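Local coordinates for germination-specific N-acetylmuramoyl-L-alanine amidase, Autolysin (Clostridioides difficile, PDB 7RAG), which is a zinc-binding hydrolase of the Amidase_3 family, probably cleaving the N-acetylmuramoyl-L-alanine amide bond of peptidoglycan, and is complexed here with the lipoprotein GerS, at residues L50-R53 against E54-S58; L65-E68 against D69-S72; W199-Y202 against I203-K207. All blocks are in the same frame, centred on the assembly; numbering follows the deposited sequence.

Contact 1: residues L50-R53 against E54-S58; sequences LKLR and ELIES
An i to i+4 salt bridge, Arg53 to Glu57, marks this local contact within helix 41-58. Arg53 NE gives its hydrogen to Glu57 OE1 at 2.8 Å, with an N-H...O angle of 150°. The oxygen lies at the edge of the guanidinium, close to its plane. The carboxylate is turned almost square to that plane, 82° away, and NE meets OE1 from above the carboxylate. The Arg53 chain starts with CG trans to the backbone N (chi1 -176°) and then bends at chi2. This carries the guanidinium forward along the helix to Glu57. A water may add a second link: Arg53 NH2 donates to it at 3.1 Å, and it lies 2.9 Å from Glu57 OE2, though it has other acceptors in reach. Helix 41-58 is the crossover of the beta-alpha-beta unit formed with strands 18-23 and 62-65. On the sheet side, Leu52 CD1 packs on Ile56 CD1 at 3.7 Å, and both side chains lie on Leu21. The backbone keeps regular helical bonds, such as Ile56 N to Leu52 O at 2.9 Å. Glu54 and Glu57 reach the lipoprotein. Tyr42 of one lipoprotein chain bonds to Glu57 OE1 through its hydroxyl. Glu54 binds His40 of that chain through OE2 and His63 of a second lipoprotein chain through OE1. Lys51 forms salt bridges with Glu191 and Glu195 of helix 191-211.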
loop_
_atom_site.group_PDB
_atom_site.type_symbol
_atom_site.label_atom_id
_atom_site.label_comp_id
_atom_site.label_asym_id
_atom_site.label_seq_id
_atom_site.Cartn_x
_atom_site.Cartn_y
_atom_site.Cartn_z
ATOM N N LEU B 50 16.622 7.850 24.889
ATOM C CA LEU B 50 16.282 9.176 24.393
ATOM C C LEU B 50 16.027 9.177 22.888
ATOM O O LEU B 50 15.161 9.931 22.406
ATOM C CB LEU B 50 17.363 10.185 24.773
ATOM C CG LEU B 50 17.397 10.443 26.287
ATOM C CD1 LEU B 50 18.546 11.334 26.644
ATOM C CD2 LEU B 50 16.072 11.018 26.843
ATOM N N LYS B 51 16.725 8.322 22.132
ATOM C CA LYS B 51 16.363 8.154 20.720
ATOM C C LYS B 51 14.932 7.650 20.583
ATOM O O LYS B 51 14.154 8.161 19.757
ATOM C CB LYS B 51 17.322 7.188 20.014
ATOM C CG LYS B 51 18.798 7.562 20.082
ATOM C CD LYS B 51 19.089 8.863 19.401
ATOM C CE LYS B 51 20.610 9.135 19.331
ATOM N NZ LYS B 51 20.932 10.345 18.500
ATOM N N LEU B 52 14.570 6.652 21.405
ATOM C CA LEU B 52 13.241 6.035 21.358
ATOM C C LEU B 52 12.161 7.020 21.800
ATOM O O LEU B 52 11.073 7.066 21.221
ATOM C CB LEU B 52 13.232 4.778 22.236
ATOM C CG LEU B 52 11.972 3.905 22.372
ATOM C CD1 LEU B 52 11.369 3.596 20.989
ATOM C CD2 LEU B 52 12.288 2.603 23.127
ATOM N N ARG B 53 12.448 7.812 22.831
ATOM C CA ARG B 53 11.580 8.907 23.231
ATOM C C ARG B 53 11.280 9.833 22.055
ATOM O O ARG B 53 10.131 10.240 21.844
ATOM C CB ARG B 53 12.253 9.678 24.384
ATOM C CG ARG B 53 11.427 10.795 24.979
ATOM C CD ARG B 53 11.690 12.122 24.264
ATOM N NE ARG B 53 11.260 13.275 25.047
ATOM C CZ ARG B 53 12.010 13.871 25.965
ATOM N NH1 ARG B 53 13.238 13.414 26.197
ATOM N NH2 ARG B 53 11.539 14.926 26.629
ATOM N N GLU B 54 12.316 10.222 21.304
ATOM C CA GLU B 54 12.065 11.096 20.159
ATOM C C GLU B 54 11.176 10.420 19.112
ATOM O O GLU B 54 10.230 11.036 18.594
ATOM C CB GLU B 54 13.388 11.557 19.550
ATOM C CG GLU B 54 14.050 12.585 20.399
ATOM C CD GLU B 54 15.397 13.032 19.872
ATOM O OE1 GLU B 54 15.871 12.460 18.854
ATOM O OE2 GLU B 54 15.975 13.961 20.500
ATOM N N LEU B 55 11.442 9.143 18.812
ATOM C CA LEU B 55 10.591 8.423 17.858
ATOM C C LEU B 55 9.134 8.428 18.302
ATOM O O LEU B 55 8.231 8.731 17.516
ATOM C CB LEU B 55 11.080 6.983 17.671
ATOM C CG LEU B 55 12.375 6.881 16.859
ATOM C CD1 LEU B 55 12.973 5.481 16.967
ATOM C CD2 LEU B 55 12.143 7.271 15.413
ATOM N N ILE B 56 8.885 8.104 19.564
ATOM C CA ILE B 56 7.511 7.941 20.018
ATOM C C ILE B 56 6.799 9.286 20.088
ATOM O O ILE B 56 5.648 9.416 19.660
ATOM C CB ILE B 56 7.493 7.214 21.374
ATOM C CG1 ILE B 56 7.882 5.739 21.202
ATOM C CG2 ILE B 56 6.127 7.400 22.088
ATOM C CD1 ILE B 56 8.310 5.050 22.530
ATOM N N GLU B 57 7.456 10.304 20.655
ATOM C CA GLU B 57 6.804 11.593 20.798
ATOM C C GLU B 57 6.531 12.227 19.443
ATOM O O GLU B 57 5.485 12.862 19.258
ATOM C CB GLU B 57 7.643 12.522 21.669
ATOM C CG GLU B 57 7.817 12.018 23.092
ATOM C CD GLU B 57 8.236 13.094 24.085
ATOM O OE1 GLU B 57 8.918 14.077 23.680
ATOM O OE2 GLU B 57 7.875 12.955 25.298
ATOM N N SER B 58 7.451 12.078 18.480
ATOM C CA SER B 58 7.201 12.683 17.173
ATOM C C SER B 58 6.068 11.989 16.435
ATOM O O SER B 58 5.556 12.551 15.464
ATOM C CB SER B 58 8.470 12.698 16.305
ATOM O OG SER B 58 8.969 11.396 16.069
HETATM O O HOH W 1 8.514 15.574 26.448
#

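Contact 2: residues L65-E68 against D69-S72; sequences LTRE and DDSS
The backbone of 65-68 leaves strand 62-65 and runs without a break into 69-72, in the loop before helix 82-99. It folds round an inverse gamma turn centred on Asp70. A weak hydrogen bond from Ser71 N to Asp69 O, 3.1 Å long, closes the turn. The same carbonyl oxygen also takes the hydrogen of Arg67 NE at 3.1 Å. That bond is nearly straight, with an N-H...O angle of 173°, and the oxygen lies in the guanidinium plane. Arg67 places CG between its backbone N and carbonyl carbon (chi1 56°), and the chain bends at chi3, which points NE at the Asp69 carbonyl. Two further bonds hold the guanidinium: NH1 to the carbonyl of Ala23 and NH2 to that of Lys42. With three carbonyl oxygens bound, its rotation should be well fixed. These bonds tie the loop to residues near the zinc ligands His25 and Glu41; the Arg67 side chain is about 5 Å from that of His25. Asp70 OD1 stands 4.2 Å from Arg67 NH2 but well out of the guanidinium plane, so charge alone relates them. The Asp70 carboxylate has closer partners in Lys42 and the backbone N of Gly27. Glu68 turns to the lipoprotein, where OE2 accepts a hydrogen bond from the backbone N of Ser38 of a lipoprotein chain. Beside the turn, Ser71 OG donates to the syn side of Asp69 OD1 at 3.2 Å.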
loop_
_atom_site.group_PDB
_atom_site.type_symbol
_atom_site.label_atom_id
_atom_site.label_comp_id
_atom_site.label_asym_id
_atom_site.label_seq_id
_atom_site.Cartn_x
_atom_site.Cartn_y
_atom_site.Cartn_z
ATOM N N LEU B 65 9.479 9.312 31.336
ATOM C CA LEU B 65 10.822 8.799 31.552
ATOM C C LEU B 65 11.034 8.539 33.036
ATOM O O LEU B 65 10.553 9.301 33.877
ATOM C CB LEU B 65 11.859 9.800 31.035
ATOM C CG LEU B 65 11.879 10.060 29.526
ATOM C CD1 LEU B 65 12.736 11.302 29.190
ATOM C CD2 LEU B 65 12.367 8.809 28.780
ATOM N N THR B 66 11.736 7.459 33.368
ATOM C CA THR B 66 12.229 7.375 34.742
ATOM C C THR B 66 13.442 8.277 34.933
ATOM O O THR B 66 13.616 8.870 36.000
ATOM C CB THR B 66 12.578 5.939 35.137
ATOM O OG1 THR B 66 13.517 5.402 34.199
ATOM C CG2 THR B 66 11.339 5.082 35.190
ATOM N N ARG B 67 14.292 8.388 33.920
ATOM C CA ARG B 67 15.428 9.283 34.002
ATOM C C ARG B 67 15.674 9.904 32.640
ATOM O O ARG B 67 15.529 9.261 31.600
ATOM C CB ARG B 67 16.696 8.579 34.503
ATOM C CG ARG B 67 17.092 7.387 33.675
ATOM C CD ARG B 67 18.312 6.710 34.244
ATOM N NE ARG B 67 19.504 7.198 33.580
ATOM C CZ ARG B 67 20.353 6.471 32.866
ATOM N NH1 ARG B 67 20.193 5.163 32.718
ATOM N NH2 ARG B 67 21.393 7.082 32.321
ATOM N N GLU B 68 16.036 11.167 32.670
ATOM C CA GLU B 68 16.282 11.967 31.497
ATOM C C GLU B 68 17.755 12.292 31.352
ATOM O O GLU B 68 18.177 12.795 30.307
ATOM C CB GLU B 68 15.448 13.254 31.617
ATOM C CG GLU B 68 15.574 14.250 30.529
ATOM C CD GLU B 68 14.749 15.476 30.826
ATOM O OE1 GLU B 68 15.111 16.262 31.755
ATOM O OE2 GLU B 68 13.730 15.638 30.122
ATOM N N ASP B 69 18.546 11.996 32.372
ATOM C CA ASP B 69 19.944 12.372 32.443
ATOM C C ASP B 69 20.661 11.314 33.271
ATOM O O ASP B 69 20.092 10.269 33.595
ATOM C CB ASP B 69 20.081 13.779 33.038
ATOM C CG ASP B 69 19.436 13.907 34.413
ATOM O OD1 ASP B 69 19.048 12.884 35.025
ATOM O OD2 ASP B 69 19.311 15.053 34.882
ATOM N N ASP B 70 21.906 11.602 33.646
ATOM C CA ASP B 70 22.710 10.634 34.383
ATOM C C ASP B 70 22.525 10.867 35.877
ATOM O O ASP B 70 23.364 11.449 36.560
ATOM C CB ASP B 70 24.171 10.718 33.985
ATOM C CG ASP B 70 24.977 9.595 34.584
ATOM O OD1 ASP B 70 24.343 8.584 34.978
ATOM O OD2 ASP B 70 26.227 9.723 34.678
ATOM N N SER B 71 21.398 10.391 36.387
ATOM C CA SER B 71 21.100 10.482 37.804
ATOM C C SER B 71 20.397 9.200 38.231
ATOM O O SER B 71 19.991 8.386 37.404
ATOM C CB SER B 71 20.254 11.727 38.123
ATOM O OG SER B 71 18.884 11.495 37.848
ATOM N N SER B 72 20.303 9.001 39.535
ATOM C CA SER B 72 19.615 7.857 40.106
ATOM C C SER B 72 18.483 8.352 40.991
ATOM O O SER B 72 18.585 9.413 41.611
ATOM C CB SER B 72 20.572 6.981 40.913
ATOM O OG SER B 72 19.855 5.957 41.574
#

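Contact 3: residues W199-Y202 against I203-K207; sequences WAIY and IGIQK. With EDO (1,2-ethanediol), chain D.
Ile203 lies over one face of the Trp199 indole, one helical turn further on. Its CG1 makes a CH-pi contact with the five-membered ring, 3.9 Å from the centroid and offset toward the rim. The nearest ring atom is Trp199 CE2, 3.6 Å from CG1. Ile203 CD1 reaches further, to Trp199 CZ2 at 3.7 Å and to Tyr202 CD2 at 3.9 Å, so it touches both aromatic side chains. Elsewhere round the helix, Ile201 CG2 and Ile205 CD1 come within 4.2 Å of each other. This is packing within helix 191-211, one of the helices flanking the mixed sheet of the amidase fold. Ile201 touches Ile108 and Ile205 touches Met104, both on strand 104-111. Ala200 faces Leu143 of helix 130-147, while Tyr202 packs on Leu52 and Leu55 of helix 41-58. The Tyr202 ring is covered on one face by Gln206 CG, a second CH-pi contact at 4.0 Å from the centroid. Gln206 bends at chi2 (-77°), which swings its amide back to the phenol. Its NE2 then donates a weak hydrogen bond to Tyr202 OH at 3.3 Å, with ring and amide planes 51° apart. The hydroxyl has a stronger partner in Ser59. It also hydrogen-bonds O2 of an ethanediol molecule, probably from the crystallisation liquor, at 2.9 Å. At the outer edge of the indole, Trp199 NE1 donates to Asp85 of a lipoprotein chain.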
loop_
_atom_site.group_PDB
_atom_site.type_symbol
_atom_site.label_atom_id
_atom_site.label_comp_id
_atom_site.label_asym_id
_atom_site.label_seq_id
_atom_site.Cartn_x
_atom_site.Cartn_y
_atom_site.Cartn_z
ATOM N N TRP B 199 14.857 2.505 16.498
ATOM C CA TRP B 199 13.926 2.287 15.400
ATOM C C TRP B 199 13.278 0.906 15.477
ATOM O O TRP B 199 12.054 0.773 15.320
ATOM C CB TRP B 199 14.652 2.454 14.072
ATOM C CG TRP B 199 13.754 2.229 12.947
ATOM C CD1 TRP B 199 13.679 1.115 12.165
ATOM C CD2 TRP B 199 12.728 3.113 12.493
ATOM N NE1 TRP B 199 12.683 1.263 11.241
ATOM C CE2 TRP B 199 12.083 2.483 11.420
ATOM C CE3 TRP B 199 12.303 4.387 12.883
ATOM C CZ2 TRP B 199 11.034 3.077 10.734
ATOM C CZ3 TRP B 199 11.267 4.977 12.203
ATOM C CH2 TRP B 199 10.642 4.324 11.140
ATOM N N ALA B 200 14.074 -0.134 15.731
ATOM C CA ALA B 200 13.497 -1.474 15.829
ATOM C C ALA B 200 12.472 -1.550 16.965
ATOM O O ALA B 200 11.368 -2.084 16.790
ATOM C CB ALA B 200 14.599 -2.513 16.016
ATOM N N ILE B 201 12.810 -0.994 18.134
ATOM C CA ILE B 201 11.887 -1.058 19.266
ATOM C C ILE B 201 10.615 -0.278 18.959
ATOM O O ILE B 201 9.495 -0.719 19.275
ATOM C CB ILE B 201 12.547 -0.546 20.556
ATOM C CG1 ILE B 201 13.897 -1.238 20.784
ATOM C CG2 ILE B 201 11.580 -0.777 21.728
ATOM C CD1 ILE B 201 14.616 -0.822 22.065
ATOM N N TYR B 202 10.770 0.896 18.354
ATOM C CA TYR B 202 9.630 1.737 18.023
ATOM C C TYR B 202 8.701 1.029 17.049
ATOM O O TYR B 202 7.473 1.035 17.228
ATOM C CB TYR B 202 10.144 3.059 17.454
ATOM C CG TYR B 202 9.165 3.877 16.653
ATOM C CD1 TYR B 202 8.099 4.539 17.265
ATOM C CD2 TYR B 202 9.331 4.024 15.278
ATOM C CE1 TYR B 202 7.213 5.308 16.522
ATOM C CE2 TYR B 202 8.453 4.776 14.523
ATOM C CZ TYR B 202 7.398 5.419 15.152
ATOM O OH TYR B 202 6.542 6.170 14.390
ATOM N N ILE B 203 9.270 0.374 16.034
ATOM C CA ILE B 203 8.438 -0.364 15.092
ATOM C C ILE B 203 7.752 -1.529 15.793
ATOM O O ILE B 203 6.578 -1.810 15.541
ATOM C CB ILE B 203 9.268 -0.813 13.875
ATOM C CG1 ILE B 203 9.612 0.405 13.011
ATOM C CG2 ILE B 203 8.509 -1.808 13.031
ATOM C CD1 ILE B 203 8.396 1.244 12.657
ATOM N N GLY B 204 8.457 -2.221 16.691
ATOM C CA GLY B 204 7.819 -3.320 17.398
ATOM C C GLY B 204 6.613 -2.864 18.197
ATOM O O GLY B 204 5.535 -3.460 18.120
ATOM N N ILE B 205 6.783 -1.775 18.951
ATOM C CA ILE B 205 5.679 -1.151 19.675
ATOM C C ILE B 205 4.536 -0.832 18.720
ATOM O O ILE B 205 3.374 -1.129 18.996
ATOM C CB ILE B 205 6.173 0.119 20.401
ATOM C CG1 ILE B 205 7.169 -0.214 21.510
ATOM C CG2 ILE B 205 5.013 0.923 20.989
ATOM C CD1 ILE B 205 7.774 1.022 22.134
ATOM N N GLN B 206 4.852 -0.219 17.584
ATOM C CA GLN B 206 3.799 0.213 16.665
ATOM C C GLN B 206 3.022 -0.967 16.086
ATOM O O GLN B 206 1.799 -0.895 15.942
ATOM C CB GLN B 206 4.394 1.066 15.549
ATOM C CG GLN B 206 4.922 2.421 16.032
ATOM C CD GLN B 206 3.821 3.431 16.296
ATOM O OE1 GLN B 206 2.831 3.134 16.958
ATOM N NE2 GLN B 206 3.981 4.641 15.755
ATOM N N LYS B 207 3.707 -2.058 15.745
ATOM C CA LYS B 207 3.005 -3.243 15.260
ATOM C C LYS B 207 2.104 -3.819 16.351
ATOM O O LYS B 207 0.903 -4.088 16.124
ATOM C CB LYS B 207 4.010 -4.285 14.765
ATOM C CG LYS B 207 4.700 -3.925 13.447
ATOM C CD LYS B 207 5.610 -5.071 12.976
ATOM C CE LYS B 207 6.470 -4.657 11.761
ATOM N NZ LYS B 207 5.711 -4.502 10.489
HETATM C C1 EDO D . 8.988 10.175 13.153
HETATM O O1 EDO D . 7.808 10.099 12.324
HETATM C C2 EDO D . 9.243 8.801 13.722
HETATM O O2 EDO D . 8.347 7.913 13.017
#

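How the contacts relate
Contact 1 touches both of the others. Its centre lies about 11 Å from that of contact 3 and 15 Å from that of contact 2. Leu52 CD2 packs on Ile201 CG2 at 3.7 Å, and Leu55 CD1 meets Trp199 N at 3.6 Å, joining helices 41-58 and 191-211. Toward contact 2, Arg53 NH1 lies on Leu65 CD1 at 3.7 Å. Contacts 2 and 3 do not meet; their nearest atoms are about 11 Å apart. Contact 2 is close to the metal site: the Arg67 side chain is about 9 Å from the zinc ion, while that of Ile201 in contact 3 is about 13 Å away. All three contacts meet lipoprotein chains.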